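Local coordinates for DNA repair protein RecO (PDB 1U5K) that probably takes part in DNA repair and in recombination by the RecF pathway, and carries a bound zinc ion, at residues T150-P164 against Q170-Y182. Sequence-based numbering, arbitrary orientation.
Sequences TARCARCGAPDPEHP and QLLCSKCAALPPY. With ZN (zinc ion), chain C.
The His163 ring lies between Pro181, over one face, and Ser174 CA with the carbonyl O of Cys173 on the opposite face. Pro181 CB makes a CH-pi contact, 4.0 Å from the His163 ring centroid. At the ring edge, His163 ND1 donates to Leu179 O at 2.8 Å. This bond is nearly straight (166°) and lies in both the ring plane and the carbonyl plane. An alanine in place of His163 would probably leave Leu179 O without this donor and open a gap between Ser174 and Pro181. Next along, Pro164 CG sits over one face of the Tyr182 ring, with Leu171 CD2 at that ring's edge. At the edge of the Arg155 guanidinium, NH1 donates in plane to Cys176 SG at 3.4 Å. Arg155 CG is anti to the backbone N (chi1 177°), and the extended chain runs alongside that sulfur.

Cys153, Cys156, Cys173 and Cys176 bind the zinc ion, two from each segment, with SG-to-zinc distances of 2.3 to 2.4 Å. Cys173 N donates to Cys153 SG across the contact at 3.3 Å. The backbone N-H groups of Arg155 and Cys156 donate to the same sulfur from within its own segment. Next to the zinc site, His163 and Leu172 form an antiparallel hydrogen-bonded pair. Two CxxC motifs flanking a short hairpin fit the zinc beta-ribbon class. The N-H donors and Arg155 probably offset part of the thiolates' negative charge.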
ATOM      1  N   THR A 150      10.854 -23.263  12.937  1.00 28.53           N
ATOM      2  CA  THR A 150      11.409 -24.081  11.854  1.00 29.40           C
ATOM      3  C   THR A 150      11.849 -25.508  12.212  1.00 28.49           C
ATOM      4  O   THR A 150      12.204 -26.286  11.336  1.00 29.33           O
ATOM      5  CB  THR A 150      12.607 -23.346  11.213  1.00 30.08           C
ATOM      6  OG1 THR A 150      13.532 -22.917  12.218  1.00 32.48           O
ATOM      7  CG2 THR A 150      12.158 -22.057  10.554  1.00 30.27           C
ATOM      8  N   ALA A 151      11.761 -25.896  13.477  1.00 27.12           N
ATOM      9  CA  ALA A 151      12.188 -27.213  13.930  1.00 27.83           C
ATOM     10  C   ALA A 151      11.165 -28.316  13.668  1.00 27.33           C
ATOM     11  O   ALA A 151      11.547 -29.474  13.576  1.00 26.67           O
ATOM     12  CB  ALA A 151      12.543 -27.179  15.419  1.00 28.38           C
ATOM     13  N   ARG A 152       9.887 -27.981  13.516  1.00 26.73           N
ATOM     14  CA  ARG A 152       8.843 -28.978  13.306  1.00 27.41           C
ATOM     15  C   ARG A 152       7.832 -28.584  12.230  1.00 26.22           C
ATOM     16  O   ARG A 152       7.539 -27.409  12.035  1.00 25.14           O
ATOM     17  CB  ARG A 152       8.114 -29.228  14.624  1.00 27.94           C
ATOM     18  CG  ARG A 152       8.985 -29.784  15.743  1.00 33.04           C
ATOM     19  CD  ARG A 152       8.157 -30.064  16.984  1.00 42.44           C
ATOM     20  NE  ARG A 152       8.804 -30.885  18.008  1.00 48.67           N
ATOM     21  CZ  ARG A 152       9.005 -32.202  17.979  1.00 51.68           C
ATOM     22  NH1 ARG A 152       8.665 -32.974  16.950  1.00 46.69           N
ATOM     23  NH2 ARG A 152       9.610 -32.756  19.023  1.00 55.68           N
ATOM     24  N   CYS A 153       7.305 -29.571  11.511  1.00 24.75           N
ATOM     25  CA  CYS A 153       6.288 -29.323  10.504  1.00 23.78           C
ATOM     26  C   CYS A 153       5.134 -28.576  11.157  1.00 23.52           C
ATOM     27  O   CYS A 153       4.658 -28.950  12.229  1.00 21.75           O
ATOM     28  CB  CYS A 153       5.804 -30.643   9.895  1.00 24.40           C
ATOM     29  SG  CYS A 153       4.331 -30.529   8.869  1.00 24.63           S
ATOM     30  N   ALA A 154       4.690 -27.519  10.489  1.00 22.95           N
ATOM     31  CA  ALA A 154       3.650 -26.657  11.028  1.00 24.36           C
ATOM     32  C   ALA A 154       2.309 -27.387  11.108  1.00 24.75           C
ATOM     33  O   ALA A 154       1.416 -26.950  11.822  1.00 23.79           O
ATOM     34  CB  ALA A 154       3.510 -25.420  10.161  1.00 24.93           C
ATOM     35  N   ARG A 155       2.150 -28.501  10.397  1.00 24.20           N
ATOM     36  CA  ARG A 155       0.881 -29.220  10.435  1.00 24.48           C
ATOM     37  C   ARG A 155       0.909 -30.408  11.397  1.00 25.08           C
ATOM     38  O   ARG A 155       0.115 -30.451  12.329  1.00 27.47           O
ATOM     39  CB  ARG A 155       0.493 -29.641   9.017  1.00 24.73           C
ATOM     40  CG  ARG A 155      -0.767 -30.471   8.892  1.00 24.89           C
ATOM     41  CD  ARG A 155      -1.321 -30.527   7.492  1.00 27.89           C
ATOM     42  NE  ARG A 155      -2.567 -31.272   7.296  1.00 27.08           N
ATOM     43  CZ  ARG A 155      -2.638 -32.564   6.962  1.00 23.84           C
ATOM     44  NH1 ARG A 155      -1.544 -33.291   6.893  1.00 26.53           N
ATOM     45  NH2 ARG A 155      -3.800 -33.143   6.693  1.00 24.03           N
ATOM     46  N   CYS A 156       1.787 -31.381  11.179  1.00 24.27           N
ATOM     47  CA  CYS A 156       1.807 -32.597  11.981  1.00 23.90           C
ATOM     48  C   CYS A 156       2.869 -32.642  13.078  1.00 23.81           C
ATOM     49  O   CYS A 156       2.846 -33.537  13.919  1.00 25.71           O
ATOM     50  CB  CYS A 156       2.019 -33.806  11.084  1.00 23.78           C
ATOM     51  SG  CYS A 156       3.701 -34.028  10.481  1.00 25.12           S
ATOM     52  N   GLY A 157       3.857 -31.757  13.017  1.00 22.52           N
ATOM     53  CA  GLY A 157       4.858 -31.661  14.053  1.00 23.20           C
ATOM     54  C   GLY A 157       6.136 -32.437  13.809  1.00 22.86           C
ATOM     55  O   GLY A 157       7.005 -32.371  14.669  1.00 21.48           O
ATOM     56  N   ALA A 158       6.239 -33.158  12.700  1.00 23.88           N
ATOM     57  CA  ALA A 158       7.445 -33.906  12.348  1.00 24.66           C
ATOM     58  C   ALA A 158       8.711 -33.054  12.313  1.00 26.82           C
ATOM     59  O   ALA A 158       8.722 -31.911  11.850  1.00 27.70           O
ATOM     60  CB  ALA A 158       7.312 -34.639  11.032  1.00 24.56           C
ATOM     61  N   PRO A 159       9.782 -33.612  12.864  1.00 27.39           N
ATOM     62  CA  PRO A 159      11.048 -32.882  12.982  1.00 27.26           C
ATOM     63  C   PRO A 159      11.690 -32.544  11.644  1.00 26.96           C
ATOM     64  O   PRO A 159      11.610 -33.299  10.678  1.00 27.34           O
ATOM     65  CB  PRO A 159      11.923 -33.775  13.872  1.00 27.82           C
ATOM     66  CG  PRO A 159      11.143 -34.991  14.148  1.00 29.53           C
ATOM     67  CD  PRO A 159       9.781 -34.933  13.513  1.00 27.76           C
ATOM     68  N   ASP A 160      12.303 -31.365  11.592  1.00 27.35           N
ATOM     69  CA  ASP A 160      13.133 -30.950  10.469  1.00 27.43           C
ATOM     70  C   ASP A 160      12.440 -30.900   9.106  1.00 26.70           C
ATOM     71  O   ASP A 160      12.976 -31.418   8.138  1.00 25.35           O
ATOM     72  CB  ASP A 160      14.346 -31.879  10.387  1.00 29.40           C
ATOM     73  CG  ASP A 160      15.084 -31.951  11.699  1.00 31.62           C
ATOM     74  OD1 ASP A 160      15.316 -30.865  12.256  1.00 33.80           O
ATOM     75  OD2 ASP A 160      15.397 -33.012  12.272  1.00 37.38           O
ATOM     76  N   PRO A 161      11.320 -30.192   8.997  1.00 25.62           N
ATOM     77  CA  PRO A 161      10.606 -30.065   7.726  1.00 26.51           C
ATOM     78  C   PRO A 161      11.443 -29.312   6.694  1.00 26.90           C
ATOM     79  O   PRO A 161      12.175 -28.382   7.028  1.00 29.03           O
ATOM     80  CB  PRO A 161       9.369 -29.245   8.109  1.00 26.39           C
ATOM     81  CG  PRO A 161       9.777 -28.434   9.285  1.00 24.46           C
ATOM     82  CD  PRO A 161      10.749 -29.315  10.031  1.00 25.99           C
ATOM     83  N   GLU A 162      11.282 -29.671   5.428  1.00 27.59           N
ATOM     84  CA  GLU A 162      12.087 -29.089   4.369  1.00 28.55           C
ATOM     85  C   GLU A 162      11.269 -28.386   3.295  1.00 27.96           C
ATOM     86  O   GLU A 162      11.819 -27.935   2.291  1.00 26.85           O
ATOM     87  CB  GLU A 162      12.912 -30.199   3.719  1.00 29.42           C
ATOM     88  CG  GLU A 162      13.844 -30.931   4.665  1.00 33.32           C
ATOM     89  CD  GLU A 162      14.766 -31.905   3.950  1.00 40.63           C
ATOM     90  OE1 GLU A 162      14.384 -32.432   2.884  1.00 44.35           O
ATOM     91  OE2 GLU A 162      15.898 -32.113   4.439  1.00 48.38           O
ATOM     92  N   HIS A 163       9.953 -28.321   3.476  1.00 27.29           N
ATOM     93  CA  HIS A 163       9.108 -27.842   2.389  1.00 27.74           C
ATOM     94  C   HIS A 163       8.388 -26.537   2.703  1.00 26.81           C
ATOM     95  O   HIS A 163       8.113 -26.240   3.874  1.00 25.52           O
ATOM     96  CB  HIS A 163       8.059 -28.884   1.998  1.00 27.51           C
ATOM     97  CG  HIS A 163       8.636 -30.190   1.539  1.00 28.12           C
ATOM     98  ND1 HIS A 163       8.379 -30.699   0.284  1.00 27.48           N
ATOM     99  CD2 HIS A 163       9.392 -31.118   2.175  1.00 28.97           C
ATOM    100  CE1 HIS A 163       8.988 -31.863   0.151  1.00 26.64           C
ATOM    101  NE2 HIS A 163       9.609 -32.143   1.283  1.00 28.91           N
ATOM    102  N   PRO A 164       8.022 -25.817   1.644  1.00 26.55           N
ATOM    103  CA  PRO A 164       7.253 -24.574   1.774  1.00 26.22           C
ATOM    104  C   PRO A 164       5.899 -24.815   2.428  1.00 25.99           C
ATOM    105  O   PRO A 164       5.328 -25.891   2.248  1.00 26.13           O
ATOM    106  CB  PRO A 164       7.045 -24.117   0.327  1.00 26.71           C
ATOM    107  CG  PRO A 164       8.051 -24.842  -0.473  1.00 27.11           C
ATOM    108  CD  PRO A 164       8.284 -26.136   0.231  1.00 27.35           C
ATOM    109  N   GLN A 170       5.447 -21.039   7.443  1.00 26.17           N
ATOM    110  CA  GLN A 170       6.454 -21.748   8.219  1.00 25.36           C
ATOM    111  C   GLN A 170       7.080 -22.797   7.299  1.00 25.85           C
ATOM    112  O   GLN A 170       7.329 -22.486   6.138  1.00 24.78           O
ATOM    113  CB  GLN A 170       5.768 -22.320   9.463  1.00 24.99           C
ATOM    114  CG  GLN A 170       5.282 -21.233  10.379  1.00 27.35           C
ATOM    115  CD  GLN A 170       4.648 -21.638  11.695  1.00 30.16           C
ATOM    116  OE1 GLN A 170       4.266 -20.758  12.443  1.00 39.72           O
ATOM    117  NE2 GLN A 170       4.583 -22.919  12.022  1.00 43.69           N
ATOM    118  N   LEU A 171       7.221 -24.046   7.749  1.00 25.19           N
ATOM    119  CA  LEU A 171       7.688 -25.158   6.927  1.00 24.96           C
ATOM    120  C   LEU A 171       6.865 -26.435   7.159  1.00 24.03           C
ATOM    121  O   LEU A 171       6.361 -26.653   8.254  1.00 23.57           O
ATOM    122  CB  LEU A 171       9.139 -25.458   7.264  1.00 25.48           C
ATOM    123  CG  LEU A 171      10.163 -24.324   7.073  1.00 28.21           C
ATOM    124  CD1 LEU A 171      11.434 -24.761   7.754  1.00 27.76           C
ATOM    125  CD2 LEU A 171      10.400 -24.026   5.614  1.00 27.57           C
ATOM    126  N   LEU A 172       6.727 -27.261   6.131  1.00 24.31           N
ATOM    127  CA  LEU A 172       5.975 -28.513   6.158  1.00 23.76           C
ATOM    128  C   LEU A 172       6.899 -29.685   5.875  1.00 23.95           C
ATOM    129  O   LEU A 172       7.879 -29.536   5.138  1.00 23.92           O
ATOM    130  CB  LEU A 172       4.859 -28.512   5.114  1.00 23.15           C
ATOM    131  CG  LEU A 172       3.762 -27.488   5.362  1.00 21.94           C
ATOM    132  CD1 LEU A 172       2.825 -27.431   4.167  1.00 27.28           C
ATOM    133  CD2 LEU A 172       3.069 -27.744   6.687  1.00 24.38           C
ATOM    134  N   CYS A 173       6.571 -30.861   6.416  1.00 24.44           N
ATOM    135  CA  CYS A 173       7.298 -32.084   6.076  1.00 24.46           C
ATOM    136  C   CYS A 173       6.865 -32.606   4.712  1.00 24.87           C
ATOM    137  O   CYS A 173       5.859 -32.177   4.136  1.00 24.15           O
ATOM    138  CB  CYS A 173       7.112 -33.176   7.142  1.00 25.16           C
ATOM    139  SG  CYS A 173       5.468 -33.925   7.156  1.00 25.71           S
ATOM    140  N   SER A 174       7.617 -33.585   4.221  1.00 26.34           N
ATOM    141  CA  SER A 174       7.389 -34.175   2.905  1.00 27.03           C
ATOM    142  C   SER A 174       6.001 -34.806   2.804  1.00 27.36           C
ATOM    143  O   SER A 174       5.406 -34.808   1.733  1.00 28.16           O
ATOM    144  CB  SER A 174       8.497 -35.177   2.548  1.00 28.17           C
ATOM    145  OG  SER A 174       8.398 -36.353   3.348  1.00 31.53           O
ATOM    146  N   LYS A 175       5.433 -35.248   3.922  1.00 27.26           N
ATOM    147  CA  LYS A 175       4.117 -35.854   3.901  1.00 28.41           C
ATOM    148  C   LYS A 175       2.982 -34.836   3.884  1.00 28.45           C
ATOM    149  O   LYS A 175       1.961 -35.094   3.266  1.00 30.19           O
ATOM    150  CB  LYS A 175       3.950 -36.815   5.083  1.00 29.14           C
ATOM    151  CG  LYS A 175       4.903 -38.001   5.109  1.00 32.47           C
ATOM    152  CD  LYS A 175       4.662 -39.090   4.078  1.00 39.77           C
ATOM    153  CE  LYS A 175       5.464 -40.374   4.392  1.00 42.68           C
ATOM    154  NZ  LYS A 175       4.650 -41.422   5.132  1.00 45.31           N
ATOM    155  N   CYS A 176       3.154 -33.668   4.492  1.00 28.25           N
ATOM    156  CA  CYS A 176       2.104 -32.660   4.550  1.00 28.11           C
ATOM    157  C   CYS A 176       2.172 -31.721   3.349  1.00 28.46           C
ATOM    158  O   CYS A 176       1.199 -31.070   3.014  1.00 28.83           O
ATOM    159  CB  CYS A 176       2.211 -31.892   5.866  1.00 27.88           C
ATOM    160  SG  CYS A 176       1.778 -32.864   7.325  1.00 25.67           S
ATOM    161  N   ALA A 177       3.297 -31.716   2.647  1.00 28.66           N
ATOM    162  CA  ALA A 177       3.579 -30.758   1.592  1.00 29.83           C
ATOM    163  C   ALA A 177       3.097 -31.246   0.223  1.00 30.61           C
ATOM    164  O   ALA A 177       3.076 -32.438  -0.065  1.00 30.80           O
ATOM    165  CB  ALA A 177       5.061 -30.484   1.551  1.00 29.66           C
ATOM    166  N   ALA A 178       2.664 -30.307  -0.606  1.00 32.10           N
ATOM    167  CA  ALA A 178       2.313 -30.586  -1.989  1.00 33.10           C
ATOM    168  C   ALA A 178       3.318 -29.933  -2.937  1.00 34.49           C
ATOM    169  O   ALA A 178       3.159 -30.045  -4.148  1.00 36.04           O
ATOM    170  CB  ALA A 178       0.919 -30.049  -2.275  1.00 33.84           C
ATOM    171  N   LEU A 179       4.290 -29.199  -2.406  1.00 34.40           N
ATOM    172  CA  LEU A 179       5.350 -28.596  -3.206  1.00 34.96           C
ATOM    173  C   LEU A 179       6.706 -29.240  -2.937  1.00 34.80           C
ATOM    174  O   LEU A 179       6.914 -29.816  -1.873  1.00 34.21           O
ATOM    175  CB  LEU A 179       5.427 -27.099  -2.903  1.00 35.61           C
ATOM    176  CG  LEU A 179       4.189 -26.281  -3.266  1.00 34.11           C
ATOM    177  CD1 LEU A 179       4.371 -24.856  -2.739  1.00 37.94           C
ATOM    178  CD2 LEU A 179       4.011 -26.312  -4.771  1.00 38.06           C
ATOM    179  N   PRO A 180       7.627 -29.165  -3.896  1.00 35.23           N
ATOM    180  CA  PRO A 180       8.972 -29.723  -3.706  1.00 34.64           C
ATOM    181  C   PRO A 180       9.760 -29.034  -2.598  1.00 33.25           C
ATOM    182  O   PRO A 180       9.463 -27.900  -2.261  1.00 33.30           O
ATOM    183  CB  PRO A 180       9.677 -29.507  -5.054  1.00 35.68           C
ATOM    184  CG  PRO A 180       8.733 -28.775  -5.939  1.00 35.97           C
ATOM    185  CD  PRO A 180       7.424 -28.585  -5.235  1.00 35.35           C
ATOM    186  N   PRO A 181      10.793 -29.678  -2.073  1.00 32.39           N
ATOM    187  CA  PRO A 181      11.533 -29.117  -0.946  1.00 32.56           C
ATOM    188  C   PRO A 181      12.274 -27.837  -1.334  1.00 32.43           C
ATOM    189  O   PRO A 181      12.560 -27.648  -2.513  1.00 30.80           O
ATOM    190  CB  PRO A 181      12.504 -30.232  -0.563  1.00 32.76           C
ATOM    191  CG  PRO A 181      12.579 -31.159  -1.721  1.00 33.43           C
ATOM    192  CD  PRO A 181      11.358 -30.954  -2.538  1.00 32.88           C
ATOM    193  N   TYR A 182      12.480 -26.944  -0.370  1.00 31.24           N
ATOM    194  CA  TYR A 182      13.386 -25.836  -0.589  1.00 31.85           C
ATOM    195  C   TYR A 182      14.775 -26.403  -0.867  1.00 32.75           C
ATOM    196  O   TYR A 182      15.168 -27.399  -0.258  1.00 33.27           O
ATOM    197  CB  TYR A 182      13.466 -24.971   0.659  1.00 32.22           C
ATOM    198  CG  TYR A 182      12.290 -24.061   0.900  1.00 29.62           C
ATOM    199  CD1 TYR A 182      11.602 -24.103   2.101  1.00 28.97           C
ATOM    200  CD2 TYR A 182      11.885 -23.136  -0.051  1.00 30.50           C
ATOM    201  CE1 TYR A 182      10.531 -23.257   2.325  1.00 27.49           C
ATOM    202  CE2 TYR A 182      10.856 -22.246   0.194  1.00 28.98           C
ATOM    203  CZ  TYR A 182      10.176 -22.304   1.393  1.00 28.34           C
ATOM    204  OH  TYR A 182       9.111 -21.460   1.655  1.00 24.62           O
TER
HETATM  205 ZN    ZN C 300       3.877 -32.896   8.500  1.00 32.88          ZN
HETATM  206  O   HOH W   1       7.414 -24.962  10.705  1.00 28.50           O
HETATM  207  O   HOH W   2      10.581 -32.905   5.282  1.00 21.84           O
HETATM  208  O   HOH W   3       4.319 -27.554   0.217  1.00 31.35           O